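Local coordinates for uncharacterized protein (Thermus thermophilus HB8, PDB 6SCE) that probably acts as a DNA nuclease of Type III CRISPR defence, switched on when cyclic oligoadenylate binds, at residues P4-L9 with A34-F39; P314-L319 with R342-F347; R584-A589 with V604-E609. All coordinates share one frame; numbering follows the deposited sequence. Where two conformers were deposited one is given.

Interaction 1 of 3, residues P4-L9 with A34-F39; sequences PVYLCL and AVFYSF
Y37, L9 and C8 carry much of the contact between strands 5-9 and 34-38, which run parallel with their axes 15° apart. The Y37 ring stands on the face shared with L7 and L9. With CG anti to its carbonyl carbon (chi1 -56°), the ring reaches back along the neighbouring strand, so that L7 CB meets its edge, 4.1 Å from Y37 CE2. At its far end, Y37 OH lies 3.7 Å from L7 CD2, while at its root Y37 CB touches L9 CD2, the two side chains crossing obliquely. An alanine in place of Y37 would probably loosen the packing around L7 and F96, since the ring that meets both would be gone, while the CB contact to L9 would remain.

C8 points to the other face. Its SG is anti to the backbone N (chi1 -172°) and sits at the edge of the F36 ring, 5.1 Å from the ring centroid, a sulfur-aromatic contact, with C8 CB 3.7 Å from F36 CD1. The same CB lies over the rim of the Y6 ring. The C8 backbone is held twice: C8 N gives a 2.9 Å bond to V35 O, and Y37 N donates to C8 O over 2.9 Å from above the carbonyl plane. V35 N reaches Y6 O at 2.8 Å.

These strands are the two arms of a beta-alpha-beta crossover through helix 15-28, onto which Y6 packs by L21 and V24, its OH bonded to A17 O and N84. Strand 81-84 flanks strand 5-10, strand 64-67 flanks strand 33-38, and F96 of helix 90-100 meets the Y37 ring edge-to-face.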
ATOM      1  N   PRO A   4     -13.912   8.999 -32.584  1.00 38.17           N
ATOM      2  CA  PRO A   4     -14.228   8.212 -31.373  1.00 36.72           C
ATOM      3  C   PRO A   4     -14.223   9.044 -30.086  1.00 35.57           C
ATOM      4  O   PRO A   4     -13.632  10.140 -30.040  1.00 34.63           O
ATOM      5  CB  PRO A   4     -13.117   7.175 -31.363  1.00 37.10           C
ATOM      6  CG  PRO A   4     -11.962   7.940 -31.912  1.00 37.76           C
ATOM      7  CD  PRO A   4     -12.556   8.718 -33.057  1.00 37.28           C
ATOM      8  N   VAL A   5     -14.880   8.523 -29.042  1.00 31.55           N
ATOM      9  CA  VAL A   5     -14.927   9.187 -27.756  1.00 29.78           C
ATOM     10  C   VAL A   5     -14.136   8.309 -26.770  1.00 27.67           C
ATOM     11  O   VAL A   5     -14.217   7.085 -26.805  1.00 28.02           O
ATOM     12  CB  VAL A   5     -16.367   9.438 -27.273  1.00 32.28           C
ATOM     13  CG1 VAL A   5     -16.413   9.877 -25.828  1.00 31.05           C
ATOM     14  CG2 VAL A   5     -17.053  10.493 -28.156  1.00 36.83           C
ATOM     15  N   TYR A   6     -13.339   8.966 -25.949  1.00 27.27           N
ATOM     16  CA  TYR A   6     -12.557   8.303 -24.919  1.00 26.71           C
ATOM     17  C   TYR A   6     -13.308   8.389 -23.640  1.00 24.78           C
ATOM     18  O   TYR A   6     -13.544   9.475 -23.143  1.00 25.79           O
ATOM     19  CB  TYR A   6     -11.198   8.995 -24.777  1.00 25.47           C
ATOM     20  CG  TYR A   6     -10.209   8.360 -23.828  1.00 24.84           C
ATOM     21  CD1 TYR A   6      -9.990   6.995 -23.809  1.00 25.90           C
ATOM     22  CD2 TYR A   6      -9.456   9.150 -22.988  1.00 25.22           C
ATOM     23  CE1 TYR A   6      -9.043   6.429 -22.954  1.00 25.03           C
ATOM     24  CE2 TYR A   6      -8.509   8.595 -22.138  1.00 23.51           C
ATOM     25  CZ  TYR A   6      -8.317   7.249 -22.116  1.00 23.54           C
ATOM     26  OH  TYR A   6      -7.335   6.739 -21.283  1.00 25.92           O
ATOM     27  N   LEU A   7     -13.646   7.228 -23.079  1.00 25.62           N
ATOM     28  CA  LEU A   7     -14.264   7.111 -21.744  1.00 26.23           C
ATOM     29  C   LEU A   7     -13.250   6.499 -20.773  1.00 24.19           C
ATOM     30  O   LEU A   7     -12.723   5.431 -21.037  1.00 27.59           O
ATOM     31  CB  LEU A   7     -15.472   6.170 -21.807  1.00 26.24           C
ATOM     32  CG  LEU A   7     -16.593   6.602 -22.794  1.00 28.28           C
ATOM     33  CD1 LEU A   7     -17.786   5.691 -22.646  1.00 30.25           C
ATOM     34  CD2 LEU A   7     -17.005   8.035 -22.618  1.00 27.60           C
ATOM     35  N   CYS A   8     -13.008   7.149 -19.649  1.00 23.77           N
ATOM     36  CA  CYS A   8     -11.837   6.790 -18.829  1.00 24.26           C
ATOM     37  C   CYS A   8     -12.072   6.973 -17.340  1.00 23.06           C
ATOM     38  O   CYS A   8     -12.306   8.078 -16.860  1.00 24.60           O
ATOM     39  CB  CYS A   8     -10.681   7.660 -19.297  1.00 24.58           C
ATOM     40  SG  CYS A   8      -9.045   7.275 -18.616  1.00 26.39           S
ATOM     41  N   LEU A   9     -11.939   5.895 -16.589  1.00 24.30           N
ATOM     42  CA  LEU A   9     -11.890   5.990 -15.145  1.00 23.68           C
ATOM     43  C   LEU A   9     -10.627   6.765 -14.775  1.00 24.62           C
ATOM     44  O   LEU A   9      -9.551   6.536 -15.327  1.00 25.88           O
ATOM     45  CB  LEU A   9     -11.866   4.597 -14.518  1.00 23.66           C
ATOM     46  CG  LEU A   9     -12.993   3.619 -14.820  1.00 27.43           C
ATOM     47  CD1 LEU A   9     -12.755   2.335 -14.034  1.00 26.23           C
ATOM     48  CD2 LEU A   9     -14.324   4.257 -14.458  1.00 29.34           C
ATOM     49  N   ALA A  34     -13.024  13.593 -24.472  1.00 30.68           N
ATOM     50  CA  ALA A  34     -12.714  12.575 -23.462  1.00 31.21           C
ATOM     51  C   ALA A  34     -13.646  12.828 -22.306  1.00 31.05           C
ATOM     52  O   ALA A  34     -13.910  13.966 -21.963  1.00 31.43           O
ATOM     53  CB  ALA A  34     -11.275  12.688 -23.004  1.00 33.51           C
ATOM     54  N   VAL A  35     -14.160  11.754 -21.723  1.00 28.03           N
ATOM     55  CA  VAL A  35     -14.993  11.851 -20.552  1.00 27.97           C
ATOM     56  C   VAL A  35     -14.284  11.091 -19.431  1.00 26.07           C
ATOM     57  O   VAL A  35     -13.981   9.913 -19.586  1.00 27.10           O
ATOM     58  CB  VAL A  35     -16.391  11.223 -20.799  1.00 30.07           C
ATOM     59  CG1 VAL A  35     -17.271  11.367 -19.572  1.00 33.82           C
ATOM     60  CG2 VAL A  35     -17.089  11.847 -22.009  1.00 30.15           C
ATOM     61  N   PHE A  36     -14.059  11.762 -18.324  1.00 25.59           N
ATOM     62  CA  PHE A  36     -13.393  11.161 -17.192  1.00 26.79           C
ATOM     63  C   PHE A  36     -14.364  10.925 -16.047  1.00 27.51           C
ATOM     64  O   PHE A  36     -15.010  11.845 -15.584  1.00 28.81           O
ATOM     65  CB  PHE A  36     -12.264  12.036 -16.733  1.00 27.51           C
ATOM     66  CG  PHE A  36     -11.190  12.149 -17.761  1.00 25.28           C
ATOM     67  CD1 PHE A  36     -10.356  11.077 -18.012  1.00 24.98           C
ATOM     68  CD2 PHE A  36     -11.098  13.272 -18.553  1.00 29.01           C
ATOM     69  CE1 PHE A  36      -9.378  11.151 -19.007  1.00 28.11           C
ATOM     70  CE2 PHE A  36     -10.138  13.356 -19.552  1.00 28.53           C
ATOM     71  CZ  PHE A  36      -9.285  12.298 -19.792  1.00 27.13           C
ATOM     72  N   TYR A  37     -14.423   9.695 -15.596  1.00 25.70           N
ATOM     73  CA  TYR A  37     -15.236   9.334 -14.426  1.00 26.40           C
ATOM     74  C   TYR A  37     -14.287   9.336 -13.256  1.00 28.05           C
ATOM     75  O   TYR A  37     -13.531   8.370 -13.004  1.00 27.77           O
ATOM     76  CB  TYR A  37     -15.922   7.999 -14.681  1.00 27.16           C
ATOM     77  CG  TYR A  37     -16.746   8.020 -15.939  1.00 28.41           C
ATOM     78  CD1 TYR A  37     -18.048   8.533 -15.954  1.00 29.12           C
ATOM     79  CD2 TYR A  37     -16.219   7.564 -17.142  1.00 30.52           C
ATOM     80  CE1 TYR A  37     -18.789   8.564 -17.135  1.00 32.09           C
ATOM     81  CE2 TYR A  37     -16.954   7.593 -18.303  1.00 32.28           C
ATOM     82  CZ  TYR A  37     -18.221   8.103 -18.298  1.00 31.81           C
ATOM     83  OH  TYR A  37     -18.883   8.139 -19.465  1.00 38.03           O
ATOM     84  N   SER A  38     -14.248  10.473 -12.588  1.00 28.78           N
ATOM     85  CA  SER A  38     -13.175  10.754 -11.701  1.00 32.45           C
ATOM     86  C   SER A  38     -13.560  10.505 -10.258  1.00 36.68           C
ATOM     87  O   SER A  38     -14.731  10.711  -9.821  1.00 33.11           O
ATOM     88  CB  SER A  38     -12.677  12.170 -11.914  1.00 36.72           C
ATOM     89  OG  SER A  38     -13.554  13.065 -11.315  1.00 42.69           O
ATOM     90  N   PHE A  39     -12.552  10.040  -9.543  1.00 32.89           N
ATOM     91  CA  PHE A  39     -12.586   9.930  -8.103  1.00 32.56           C
ATOM     92  C   PHE A  39     -11.878  11.122  -7.508  1.00 32.66           C
ATOM     93  O   PHE A  39     -10.920  11.610  -8.089  1.00 30.59           O
ATOM     94  CB  PHE A  39     -11.851   8.660  -7.676  1.00 33.06           C
ATOM     95  CG  PHE A  39     -12.436   7.431  -8.272  1.00 34.53           C
ATOM     96  CD1 PHE A  39     -12.028   6.990  -9.515  1.00 30.04           C
ATOM     97  CD2 PHE A  39     -13.477   6.761  -7.624  1.00 37.19           C
ATOM     98  CE1 PHE A  39     -12.598   5.865 -10.100  1.00 32.96           C
ATOM     99  CE2 PHE A  39     -14.050   5.629  -8.202  1.00 42.13           C
ATOM    100  CZ  PHE A  39     -13.594   5.168  -9.433  1.00 37.93           C
TER

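Interaction 2 of 3, residues P314-L319 with R342-F347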
ATOM      1  N   PRO A 314     -13.228 -18.972   5.410  1.00 33.91           N
ATOM      2  CA  PRO A 314     -13.043 -20.068   4.497  1.00 34.57           C
ATOM      3  C   PRO A 314     -12.392 -21.307   5.111  1.00 35.30           C
ATOM      4  O   PRO A 314     -11.607 -21.188   6.059  1.00 34.55           O
ATOM      5  CB  PRO A 314     -12.082 -19.472   3.460  1.00 35.26           C
ATOM      6  CG  PRO A 314     -11.256 -18.529   4.255  1.00 33.16           C
ATOM      7  CD  PRO A 314     -12.227 -17.912   5.204  1.00 34.05           C
ATOM      8  N   ARG A 315     -12.721 -22.460   4.530  1.00 37.77           N
ATOM      9  CA  ARG A 315     -12.023 -23.703   4.816  0.50 38.95           C
ATOM     10  C   ARG A 315     -10.911 -23.947   3.786  1.00 39.08           C
ATOM     11  O   ARG A 315      -9.948 -24.636   4.077  1.00 36.27           O
ATOM     12  CB  ARG A 315     -13.012 -24.876   4.867  0.50 39.44           C
ATOM     13  CG  ARG A 315     -14.056 -24.753   5.976  0.50 41.55           C
ATOM     14  CD  ARG A 315     -14.773 -26.080   6.227  0.50 43.71           C
ATOM     15  NE  ARG A 315     -15.521 -26.123   7.484  0.50 43.51           N
ATOM     16  CZ  ARG A 315     -16.787 -25.742   7.623  0.50 44.61           C
ATOM     17  NH1 ARG A 315     -17.461 -25.273   6.587  0.50 43.17           N
ATOM     18  NH2 ARG A 315     -17.382 -25.834   8.809  0.50 45.67           N
ATOM     19  N   GLU A 316     -11.052 -23.382   2.581  1.00 35.55           N
ATOM     20  CA  GLU A 316     -10.016 -23.439   1.551  1.00 35.20           C
ATOM     21  C   GLU A 316      -9.854 -22.046   0.923  1.00 35.44           C
ATOM     22  O   GLU A 316     -10.839 -21.339   0.696  1.00 31.79           O
ATOM     23  CB  GLU A 316     -10.356 -24.440   0.436  1.00 38.71           C
ATOM     24  CG  GLU A 316     -10.626 -25.856   0.923  1.00 40.27           C
ATOM     25  CD  GLU A 316     -10.497 -26.915  -0.151  1.00 44.22           C
ATOM     26  OE1 GLU A 316      -9.600 -26.835  -1.017  1.00 46.56           O
ATOM     27  OE2 GLU A 316     -11.293 -27.865  -0.112  1.00 46.72           O
ATOM     28  N   VAL A 317      -8.611 -21.678   0.670  1.00 31.53           N
ATOM     29  CA  VAL A 317      -8.299 -20.408   0.070  1.00 31.69           C
ATOM     30  C   VAL A 317      -7.421 -20.657  -1.137  1.00 30.24           C
ATOM     31  O   VAL A 317      -6.529 -21.503  -1.114  1.00 32.99           O
ATOM     32  CB  VAL A 317      -7.677 -19.423   1.081  1.00 29.53           C
ATOM     33  CG1 VAL A 317      -6.370 -19.940   1.647  1.00 34.14           C
ATOM     34  CG2 VAL A 317      -7.463 -18.065   0.427  1.00 30.86           C
ATOM     35  N   TYR A 318      -7.702 -19.938  -2.206  1.00 28.25           N
ATOM     36  CA  TYR A 318      -6.916 -20.017  -3.419  1.00 28.16           C
ATOM     37  C   TYR A 318      -6.291 -18.664  -3.634  1.00 30.32           C
ATOM     38  O   TYR A 318      -7.025 -17.690  -3.701  1.00 30.34           O
ATOM     39  CB  TYR A 318      -7.803 -20.339  -4.604  1.00 28.31           C
ATOM     40  CG  TYR A 318      -8.367 -21.753  -4.588  1.00 30.01           C
ATOM     41  CD1 TYR A 318      -9.453 -22.073  -3.797  1.00 30.75           C
ATOM     42  CD2 TYR A 318      -7.819 -22.754  -5.397  1.00 30.52           C
ATOM     43  CE1 TYR A 318      -9.980 -23.363  -3.787  1.00 31.87           C
ATOM     44  CE2 TYR A 318      -8.327 -24.042  -5.385  1.00 31.56           C
ATOM     45  CZ  TYR A 318      -9.405 -24.348  -4.581  1.00 33.00           C
ATOM     46  OH  TYR A 318      -9.939 -25.633  -4.574  1.00 32.94           O
ATOM     47  N   LEU A 319      -4.964 -18.618  -3.670  1.00 26.65           N
ATOM     48  CA  LEU A 319      -4.193 -17.390  -3.712  1.00 28.37           C
ATOM     49  C   LEU A 319      -3.338 -17.359  -4.965  1.00 29.42           C
ATOM     50  O   LEU A 319      -2.546 -18.272  -5.185  1.00 30.41           O
ATOM     51  CB  LEU A 319      -3.303 -17.265  -2.472  1.00 28.54           C
ATOM     52  CG  LEU A 319      -3.978 -17.247  -1.113  1.00 30.05           C
ATOM     53  CD1 LEU A 319      -2.983 -17.278   0.026  1.00 30.53           C
ATOM     54  CD2 LEU A 319      -4.891 -16.020  -1.020  1.00 32.13           C
ATOM     55  N   ARG A 342      -7.057 -24.722   4.404  1.00 36.84           N
ATOM     56  CA  ARG A 342      -6.278 -25.332   3.314  1.00 40.10           C
ATOM     57  C   ARG A 342      -5.926 -24.284   2.246  1.00 38.37           C
ATOM     58  O   ARG A 342      -6.807 -23.608   1.722  1.00 36.28           O
ATOM     59  CB  ARG A 342      -7.019 -26.476   2.644  1.00 42.52           C
ATOM     60  CG  ARG A 342      -6.141 -27.282   1.689  1.00 48.08           C
ATOM     61  CD  ARG A 342      -6.910 -28.381   0.980  1.00 54.41           C
ATOM     62  NE  ARG A 342      -7.084 -29.536   1.849  1.00 61.17           N
ATOM     63  CZ  ARG A 342      -8.216 -29.909   2.453  1.00 68.22           C
ATOM     64  NH1 ARG A 342      -9.376 -29.252   2.291  1.00 66.69           N
ATOM     65  NH2 ARG A 342      -8.185 -30.988   3.230  1.00 69.73           N
ATOM     66  N   VAL A 343      -4.649 -24.182   1.920  1.00 36.37           N
ATOM     67  CA  VAL A 343      -4.172 -23.171   0.976  1.00 36.54           C
ATOM     68  C   VAL A 343      -3.747 -23.780  -0.357  1.00 37.33           C
ATOM     69  O   VAL A 343      -2.987 -24.738  -0.393  1.00 38.19           O
ATOM     70  CB  VAL A 343      -2.980 -22.411   1.539  1.00 37.13           C
ATOM     71  CG1 VAL A 343      -2.481 -21.391   0.515  1.00 37.93           C
ATOM     72  CG2 VAL A 343      -3.363 -21.733   2.837  1.00 37.88           C
ATOM     73  N   HIS A 344      -4.224 -23.201  -1.448  1.00 32.80           N
ATOM     74  CA  HIS A 344      -3.730 -23.503  -2.781  1.00 32.96           C
ATOM     75  C   HIS A 344      -3.215 -22.199  -3.367  1.00 35.12           C
ATOM     76  O   HIS A 344      -3.867 -21.159  -3.241  1.00 35.47           O
ATOM     77  CB  HIS A 344      -4.846 -24.032  -3.632  1.00 31.54           C
ATOM     78  CG  HIS A 344      -5.643 -25.115  -2.985  1.00 36.70           C
ATOM     79  ND1 HIS A 344      -5.171 -26.407  -2.844  1.00 40.08           N
ATOM     80  CD2 HIS A 344      -6.885 -25.107  -2.449  1.00 39.37           C
ATOM     81  CE1 HIS A 344      -6.088 -27.142  -2.245  1.00 40.28           C
ATOM     82  NE2 HIS A 344      -7.141 -26.381  -2.003  1.00 42.91           N
ATOM     83  N   ARG A 345      -2.065 -22.256  -4.011  1.00 33.86           N
ATOM     84  CA  ARG A 345      -1.422 -21.074  -4.529  1.00 35.77           C
ATOM     85  C   ARG A 345      -0.911 -21.393  -5.880  1.00 37.04           C
ATOM     86  O   ARG A 345      -0.582 -22.542  -6.155  1.00 36.23           O
ATOM     87  CB  ARG A 345      -0.254 -20.665  -3.644  1.00 40.37           C
ATOM     88  CG  ARG A 345       0.668 -21.817  -3.255  1.00 45.79           C
ATOM     89  CD  ARG A 345       1.787 -21.334  -2.344  1.00 50.33           C
ATOM     90  NE  ARG A 345       2.887 -20.802  -3.130  1.00 56.55           N
ATOM     91  CZ  ARG A 345       4.003 -20.281  -2.634  1.00 63.55           C
ATOM     92  NH1 ARG A 345       4.197 -20.180  -1.317  1.00 65.16           N
ATOM     93  NH2 ARG A 345       4.922 -19.827  -3.476  1.00 66.57           N
ATOM     94  N   SER A 346      -0.810 -20.382  -6.724  1.00 32.66           N
ATOM     95  CA  SER A 346      -0.109 -20.525  -7.967  1.00 32.65           C
ATOM     96  C   SER A 346       0.456 -19.184  -8.376  1.00 31.92           C
ATOM     97  O   SER A 346      -0.074 -18.133  -7.980  1.00 31.77           O
ATOM     98  CB  SER A 346      -1.049 -21.066  -9.057  1.00 34.46           C
ATOM     99  OG  SER A 346      -0.300 -21.457 -10.204  1.00 34.06           O
ATOM    100  N   PHE A 347       1.544 -19.215  -9.150  1.00 30.64           N
ATOM    101  CA  PHE A 347       2.099 -18.018  -9.767  1.00 31.45           C
ATOM    102  C   PHE A 347       1.549 -17.766 -11.164  1.00 32.48           C
ATOM    103  O   PHE A 347       1.453 -18.696 -12.015  1.00 32.46           O
ATOM    104  CB  PHE A 347       3.625 -18.083  -9.848  1.00 30.62           C
ATOM    105  CG  PHE A 347       4.314 -17.982  -8.530  1.00 35.91           C
ATOM    106  CD1 PHE A 347       4.260 -16.805  -7.786  1.00 34.34           C
ATOM    107  CD2 PHE A 347       5.035 -19.065  -8.024  1.00 36.38           C
ATOM    108  CE1 PHE A 347       4.915 -16.706  -6.569  1.00 35.07           C
ATOM    109  CE2 PHE A 347       5.693 -18.968  -6.802  1.00 39.65           C
ATOM    110  CZ  PHE A 347       5.617 -17.785  -6.067  1.00 36.37           C
TER
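Strands 316-319 and 342-347 run parallel, their axes 4.7 Å apart at the nearest point, and five main-chain hydrogen bonds tie them, from R342 N to R315 O at one end to S346 N to L319 O at the other. On the face shared by E316, Y318, R342 and H344 the contact is polar. H344, with CG anti to its carbonyl carbon (chi1 -49°), turns its NE2-H straight at E316 OE1, a 2.7 Å bond with an angle of 165° at the hydrogen; the oxygen lies in the plane of the imidazole. The other carboxylate oxygen, E316 OE2, forms a salt bridge to R342 NH1 at 3.4 Å, with guanidinium and carboxylate steeply turned, and is also bonded to Q289 N. The R342 chain gets there by bending at chi3, lying alongside E316. H344 CD2 rests over one face of the Y318 ring near its rim, 3.4 Å from Y318 CZ, in an oblique pairing of the two rings; Y318 OH is bonded to P286 O.

On the opposite face, V317 CG1 meets V343 CG2 at 3.7 Å and L319 CD1 touches V343 CG1, a patch that F336 of helix 326-338 covers.

E316 is thus gripped through both oxygens, which fixes the rotation of its carboxylate. Its negative charge would tend to stabilise a protonated H344, while R342 and the Q289 amide would probably favour the ionised carboxylate; the Y318 ring packs against the imidazole and probably limits its rotation.

Interaction 3 of 3, residues R584-A589 with V604-E609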
ATOM      1  N   ARG A 584      -2.459   4.349  10.243  1.00 33.46           N
ATOM      2  CA  ARG A 584      -2.085   5.629  10.827  1.00 35.89           C
ATOM      3  C   ARG A 584      -1.132   5.417  11.987  1.00 33.83           C
ATOM      4  O   ARG A 584      -0.989   4.310  12.494  1.00 30.46           O
ATOM      5  CB  ARG A 584      -3.322   6.376  11.344  1.00 40.47           C
ATOM      6  CG  ARG A 584      -4.407   6.634  10.312  1.00 43.11           C
ATOM      7  CD  ARG A 584      -3.995   7.649   9.265  1.00 46.93           C
ATOM      8  NE  ARG A 584      -5.058   7.788   8.264  1.00 51.18           N
ATOM      9  CZ  ARG A 584      -6.140   8.559   8.394  1.00 57.79           C
ATOM     10  NH1 ARG A 584      -6.325   9.324   9.479  1.00 57.93           N
ATOM     11  NH2 ARG A 584      -7.053   8.574   7.420  1.00 56.51           N
ATOM     12  N   GLY A 585      -0.490   6.502  12.399  1.00 33.28           N
ATOM     13  CA  GLY A 585       0.404   6.455  13.550  1.00 35.84           C
ATOM     14  C   GLY A 585      -0.149   7.411  14.601  1.00 34.95           C
ATOM     15  O   GLY A 585      -0.480   8.543  14.284  1.00 39.58           O
ATOM     16  N   LEU A 586      -0.276   6.934  15.830  1.00 36.07           N
ATOM     17  CA  LEU A 586      -0.721   7.781  16.931  1.00 36.82           C
ATOM     18  C   LEU A 586       0.524   8.218  17.701  1.00 37.44           C
ATOM     19  O   LEU A 586       1.271   7.386  18.197  1.00 37.10           O
ATOM     20  CB  LEU A 586      -1.679   7.024  17.828  1.00 38.71           C
ATOM     21  CG  LEU A 586      -2.303   7.852  18.959  1.00 39.71           C
ATOM     22  CD1 LEU A 586      -3.201   8.929  18.390  1.00 44.82           C
ATOM     23  CD2 LEU A 586      -3.059   6.927  19.904  1.00 40.29           C
HETATM   24  N   MSE A 587       0.740   9.524  17.769  1.00 38.32           N
HETATM   25  CA  MSE A 587       1.946  10.079  18.372  1.00 41.86           C
HETATM   26  C   MSE A 587       1.492  10.765  19.634  1.00 42.40           C
HETATM   27  O   MSE A 587       0.741  11.736  19.567  1.00 46.50           O
HETATM   28  CB  MSE A 587       2.590  11.080  17.411  1.00 44.65           C
HETATM   29  CG  MSE A 587       2.636  10.599  15.964  1.00 46.31           C
HETATM   30 SE   MSE A 587       4.034   9.229  15.813  1.00 44.00          SE
HETATM   31  CE  MSE A 587       5.608  10.397  15.802  1.00 44.27           C
ATOM     32  N   VAL A 588       1.906  10.245  20.790  1.00 43.23           N
ATOM     33  CA  VAL A 588       1.438  10.763  22.094  1.00 47.43           C
ATOM     34  C   VAL A 588       2.609  11.255  22.940  1.00 47.67           C
ATOM     35  O   VAL A 588       3.568  10.500  23.218  1.00 44.97           O
ATOM     36  CB  VAL A 588       0.688   9.694  22.930  1.00 48.62           C
ATOM     37  CG1 VAL A 588       0.116  10.310  24.223  1.00 48.66           C
ATOM     38  CG2 VAL A 588      -0.427   9.057  22.118  1.00 44.76           C
ATOM     39  N   ALA A 589       2.522  12.514  23.356  1.00 52.08           N
ATOM     40  CA  ALA A 589       3.508  13.113  24.259  1.00 52.05           C
ATOM     41  C   ALA A 589       2.914  13.312  25.651  1.00 54.88           C
ATOM     42  O   ALA A 589       1.757  13.687  25.792  1.00 50.43           O
ATOM     43  CB  ALA A 589       3.986  14.449  23.713  1.00 54.89           C
ATOM     44  N   VAL A 604      -1.284  11.199  13.738  1.00 41.00           N
ATOM     45  CA  VAL A 604      -2.181  11.985  14.590  1.00 44.01           C
ATOM     46  C   VAL A 604      -1.388  12.288  15.871  1.00 45.78           C
ATOM     47  O   VAL A 604      -0.743  11.402  16.431  1.00 43.12           O
ATOM     48  CB  VAL A 604      -3.475  11.201  14.923  1.00 45.34           C
ATOM     49  CG1 VAL A 604      -4.350  11.945  15.930  1.00 46.97           C
ATOM     50  CG2 VAL A 604      -4.266  10.910  13.658  1.00 44.15           C
ATOM     51  N   TYR A 605      -1.402  13.548  16.296  1.00 46.70           N
ATOM     52  CA  TYR A 605      -0.597  14.003  17.426  1.00 48.28           C
ATOM     53  C   TYR A 605      -1.486  14.315  18.620  1.00 49.99           C
ATOM     54  O   TYR A 605      -2.453  15.075  18.497  1.00 47.00           O
ATOM     55  CB  TYR A 605       0.183  15.246  17.038  1.00 47.99           C
ATOM     56  CG  TYR A 605       1.291  14.946  16.071  1.00 48.87           C
ATOM     57  CD1 TYR A 605       1.065  14.950  14.698  1.00 48.66           C
ATOM     58  CD2 TYR A 605       2.554  14.637  16.525  1.00 48.49           C
ATOM     59  CE1 TYR A 605       2.093  14.672  13.812  1.00 49.19           C
ATOM     60  CE2 TYR A 605       3.582  14.359  15.652  1.00 52.80           C
ATOM     61  CZ  TYR A 605       3.347  14.374  14.296  1.00 48.42           C
ATOM     62  OH  TYR A 605       4.388  14.090  13.447  1.00 50.33           O
HETATM   63  N   MSE A 606      -1.157  13.725  19.767  1.00 48.11           N
HETATM   64  CA  MSE A 606      -1.924  13.949  20.996  1.00 49.78           C
HETATM   65  C   MSE A 606      -1.011  14.167  22.168  1.00 48.33           C
HETATM   66  O   MSE A 606       0.195  13.868  22.118  1.00 48.70           O
HETATM   67  CB  MSE A 606      -2.809  12.745  21.296  1.00 48.76           C
HETATM   68  CG  MSE A 606      -3.801  12.487  20.170  1.00 47.97           C
HETATM   69 SE   MSE A 606      -5.017  11.073  20.718  1.00 50.51          SE
HETATM   70  CE  MSE A 606      -6.384  12.139  21.692  1.00 54.82           C
ATOM     71  N   ALA A 607      -1.579  14.691  23.255  1.00 53.22           N
ATOM     72  CA  ALA A 607      -0.794  14.953  24.452  1.00 56.33           C
ATOM     73  C   ALA A 607      -1.630  14.918  25.732  1.00 55.57           C
ATOM     74  O   ALA A 607      -2.801  15.306  25.741  1.00 52.17           O
ATOM     75  CB  ALA A 607      -0.071  16.285  24.322  1.00 58.54           C
ATOM     76  N   LEU A 608      -1.010  14.428  26.801  1.00 58.98           N
ATOM     77  CA  LEU A 608      -1.639  14.404  28.118  1.00 60.42           C
ATOM     78  C   LEU A 608      -1.830  15.842  28.608  1.00 61.48           C
ATOM     79  O   LEU A 608      -2.921  16.207  29.064  1.00 62.35           O
ATOM     80  CB  LEU A 608      -0.826  13.565  29.110  1.00 59.16           C
ATOM     81  CG  LEU A 608      -1.155  12.070  29.126  1.00 60.71           C
ATOM     82  CD1 LEU A 608      -0.972  11.444  27.750  1.00 61.18           C
ATOM     83  CD2 LEU A 608      -0.303  11.332  30.149  1.00 59.15           C
ATOM     84  N   GLU A 609      -0.780  16.652  28.480  1.00 64.77           N
ATOM     85  CA  GLU A 609      -0.874  18.096  28.716  1.00 68.82           C
ATOM     86  C   GLU A 609      -0.210  18.883  27.596  1.00 65.84           C
ATOM     87  O   GLU A 609       0.750  18.417  26.978  1.00 65.47           O
ATOM     88  CB  GLU A 609      -0.212  18.476  30.045  1.00 69.11           C
ATOM     89  CG  GLU A 609      -0.840  17.865  31.289  1.00 71.23           C
ATOM     90  CD  GLU A 609      -2.273  18.314  31.536  1.00 74.05           C
ATOM     91  OE1 GLU A 609      -2.713  19.336  30.956  1.00 76.53           O
ATOM     92  OE2 GLU A 609      -2.968  17.632  32.319  1.00 75.04           O
TER
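Five backbone hydrogen bonds join the parallel strands 584-589 and 604-607, alternating in direction. V604 N, M606 N and L608 N donate to the carbonyls of G585, M587 and A589, while M587 N and A589 N donate to V604 O and M606 O. The tightest is M587 N to V604 O at 2.7 Å; most are met nearly along the C=O axis. The strands run at 23° to each other, with M587 paired with Y605 and V588 with M606.

A CH-pi contact dominates the face carrying M587 and Y605. M587, a selenomethionine, places CG over one face of the Y605 ring, 4.2 Å from its centroid, and its chain then bends at chi2 and chi3. M587 CB adds a touch at Y605 CD2, 3.7 Å away, and Y605 OH is bonded to S600 OG.

Other apolar contacts lie on the face of L586, V588, V604 and M606. L586 CD1 meets SE of selenomethionine M606 at 3.6 Å, the two chains crossing obliquely, and also reaches V604 CG1 at 4.1 Å. Further along, V588 CG1 touches L608 CD1 at 3.9 Å, where the chain turns a corner.

Helix 561-579 packs on the M587 face and helix 499-513 on the L586 face. Strand 551-558, bonded to the 584-592 strand through L586 and E556, contains a Glu-Cys-Lys sequence, consistent with the core of a PD-(D/E)xK nuclease domain.

Overall arrangement
All three contacts pair parallel strands, but in three separate sheets that follow one another along the chain. Interactions 1 and 2 lie in sheets of the same strand order, each across a beta-alpha-beta unit, though interaction 2 sits one strand further out, at the sheet's edge; this is consistent with two related CARF domains. Their centres are 36 Å apart. Interaction 3 belongs to the probable nuclease domain, its centre 42 Å from that of interaction 1 and 40 Å from that of interaction 2. None touches another. The nearest atoms to the bound nucleic acid lie about 6, 9 and 10 Å away for interactions 1, 2 and 3.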